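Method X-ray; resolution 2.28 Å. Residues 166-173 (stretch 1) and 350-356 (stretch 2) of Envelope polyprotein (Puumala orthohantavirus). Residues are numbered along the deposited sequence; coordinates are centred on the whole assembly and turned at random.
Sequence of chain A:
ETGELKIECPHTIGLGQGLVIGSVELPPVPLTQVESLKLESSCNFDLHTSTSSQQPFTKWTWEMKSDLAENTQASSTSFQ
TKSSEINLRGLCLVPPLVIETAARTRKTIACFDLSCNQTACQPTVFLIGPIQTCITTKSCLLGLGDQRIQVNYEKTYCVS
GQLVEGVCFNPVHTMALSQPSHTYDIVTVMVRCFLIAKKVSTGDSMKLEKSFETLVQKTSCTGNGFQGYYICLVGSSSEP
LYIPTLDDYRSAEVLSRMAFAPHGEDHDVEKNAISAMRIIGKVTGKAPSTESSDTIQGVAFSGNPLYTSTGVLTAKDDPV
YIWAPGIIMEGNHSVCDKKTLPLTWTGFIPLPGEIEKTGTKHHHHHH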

# COMPACT_ATOMS: atom_id res chain seq x y z
N GLY A 166 13.97 9.91 -16.04
CA GLY A 166 15.13 9.98 -16.96
C GLY A 166 16.26 10.92 -16.53
O GLY A 166 17.06 11.33 -17.37
N VAL A 167 16.34 11.23 -15.24
CA VAL A 167 17.32 12.18 -14.71
C VAL A 167 17.94 11.59 -13.45
O VAL A 167 17.24 10.99 -12.64
N CYS A 168 19.24 11.78 -13.26
CA CYS A 168 19.92 11.29 -12.06
C CYS A 168 19.80 12.30 -10.94
O CYS A 168 20.21 13.43 -11.11
N PHE A 169 19.22 11.90 -9.80
CA PHE A 169 18.86 12.85 -8.70
C PHE A 169 19.30 12.38 -7.32
O PHE A 169 19.10 11.22 -7.01
N ASN A 170 19.85 13.29 -6.50
CA ASN A 170 20.22 13.05 -5.10
C ASN A 170 19.47 14.02 -4.14
O ASN A 170 19.69 15.23 -4.21
N PRO A 171 18.59 13.50 -3.25
CA PRO A 171 17.80 14.43 -2.41
C PRO A 171 18.62 15.07 -1.29
O PRO A 171 19.69 14.56 -0.98
N VAL A 172 18.12 16.16 -0.71
CA VAL A 172 18.73 16.78 0.49
C VAL A 172 18.82 15.76 1.63
O VAL A 172 17.95 14.90 1.75
N HIS A 173 19.91 15.82 2.40
CA HIS A 173 20.23 14.88 3.49
C HIS A 173 20.24 15.48 4.91
O HIS A 173 20.05 14.73 5.87
N PRO A 350 7.20 15.86 -4.54
CA PRO A 350 8.38 16.61 -4.96
C PRO A 350 9.44 16.61 -3.86
O PRO A 350 9.12 16.84 -2.71
N LEU A 351 10.69 16.32 -4.23
CA LEU A 351 11.81 16.41 -3.29
C LEU A 351 12.81 17.47 -3.73
O LEU A 351 13.16 17.54 -4.90
N PRO A 352 13.30 18.27 -2.77
CA PRO A 352 14.40 19.17 -3.05
C PRO A 352 15.72 18.41 -2.99
O PRO A 352 15.89 17.50 -2.18
N GLY A 353 16.65 18.78 -3.87
CA GLY A 353 17.97 18.15 -3.94
C GLY A 353 18.82 18.69 -5.07
O GLY A 353 18.70 19.86 -5.43
N GLU A 354 19.66 17.83 -5.65
CA GLU A 354 20.59 18.22 -6.71
C GLU A 354 20.58 17.20 -7.86
O GLU A 354 20.74 16.01 -7.64
N ILE A 355 20.37 17.68 -9.08
CA ILE A 355 20.30 16.83 -10.29
C ILE A 355 21.64 16.24 -10.81
O ILE A 355 21.64 15.14 -11.38
N GLU A 356 22.75 16.94 -10.63
CA GLU A 356 24.07 16.46 -11.11
C GLU A 356 24.12 16.28 -12.64
O GLU A 356 23.48 15.38 -13.21

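The two strands pair antiparallel around Asn-170 and Glu-354. Asn-170 N donates to Glu-354 O at 3.1 Å, and Glu-354 N donates to Asn-170 O at 3.0 Å. Val-172 N continues the ladder to Pro-352 O at 3.0 Å. These polar links are all between backbone atoms; the side chains add mainly apolar packing.

Phe-169 contributes the largest side-chain contact. Its CA-to-CB bond points sideways, but chi1 is t (179°) and chi2 is 65°, and the end of the ring comes nearer to the second strand. The ring follows that strand's backbone. Phe-169 CZ lies 3.3 Å from Leu-351 O, and Phe-169 CE1 lies 3.6 Å from Gly-353 CA. The carbonyl carbon of Pro-352 sits at the ring edge.

Gly-353 leaves room for this ring. A CB there would point toward the first strand and clash with Phe-169 CZ, Asn-170 O and Pro-171 CA.

Leu-351 points toward the first stretch with chi1 m and chi2 t. Its CB lies 3.9 Å from Phe-169 CE2, and its CD1 reaches Pro-171 CB at 4.3 Å. Both Pro-171 and Pro-352 have C-gamma endo rings. Val-172, chi1 m, sets CG2 3.8 Å from Pro-352 CG.

At the other end, Val-167 points toward the second stretch. Its t rotamer (chi1 -172°) brings CG1 to 3.5 Å from Ile-355 CG2. Ile-355 is m, t; its CG1 also lies 4.2 Å from Phe-169 CD1, so this side chain touches both residues.

Asn-170 (chi1 t) and Glu-354 (chi1 m, chi2 t) place their side chains on the same face of the sheet. Neither side chain hydrogen-bonds across the stretches. Cys-168, chi1 m, is bonded covalently to a group elsewhere in the structure.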

# COMPACT_ATOMS: atom_id res chain seq x y z
CB VAL A 167 16.64 13.52 -14.35
CG1 VAL A 167 17.69 14.55 -13.98
CG2 VAL A 167 15.78 14.04 -15.50
CB CYS A 168 21.38 10.95 -12.37
SG CYS A 168 21.51 9.42 -13.34
CB PHE A 169 17.33 13.03 -8.70
CG PHE A 169 16.81 13.95 -7.61
CD1 PHE A 169 17.14 15.30 -7.61
CD2 PHE A 169 15.98 13.46 -6.60
CE1 PHE A 169 16.65 16.16 -6.62
CE2 PHE A 169 15.50 14.32 -5.62
CZ PHE A 169 15.83 15.66 -5.62
CB ASN A 170 21.73 13.26 -4.91
CG ASN A 170 22.25 12.65 -3.63
OD1 ASN A 170 22.76 13.36 -2.75
ND2 ASN A 170 22.14 11.33 -3.51
CB PRO A 171 16.71 13.53 -1.84
CG PRO A 171 17.34 12.19 -1.79
CD PRO A 171 18.20 12.10 -3.02
CB VAL A 172 18.00 18.08 0.99
CG1 VAL A 172 18.15 19.23 -0.00
CG2 VAL A 172 16.53 17.85 1.33
CB HIS A 173 21.58 14.19 3.18
CG HIS A 173 22.78 15.09 3.32
ND1 HIS A 173 23.33 15.78 2.25
CD2 HIS A 173 23.56 15.39 4.39
CE1 HIS A 173 24.37 16.48 2.66
NE2 HIS A 173 24.53 16.26 3.96
CB PRO A 350 7.82 18.01 -5.19
CG PRO A 350 6.69 18.13 -4.23
CD PRO A 350 6.09 16.75 -4.15
CB LEU A 351 12.56 15.09 -3.18
CG LEU A 351 11.85 13.91 -2.54
CD1 LEU A 351 12.60 12.59 -2.65
CD2 LEU A 351 11.57 14.20 -1.08
CB PRO A 352 14.30 20.19 -1.92
CG PRO A 352 13.78 19.40 -0.78
CD PRO A 352 12.89 18.34 -1.36
CB GLU A 354 21.99 18.37 -6.14
CG GLU A 354 22.12 19.42 -5.03
CD GLU A 354 23.50 20.04 -4.92
OE1 GLU A 354 23.91 20.66 -5.92
OE2 GLU A 354 24.17 19.95 -3.84
CB ILE A 355 19.51 17.57 -11.41
CG1 ILE A 355 18.00 17.40 -11.16
CG2 ILE A 355 19.87 17.09 -12.81
CD1 ILE A 355 17.09 18.22 -12.06
CB GLU A 356 24.51 15.15 -10.43
CG GLU A 356 24.34 15.06 -8.93
CD GLU A 356 25.11 16.12 -8.19
OE1 GLU A 356 26.34 16.18 -8.34
OE2 GLU A 356 24.48 16.87 -7.46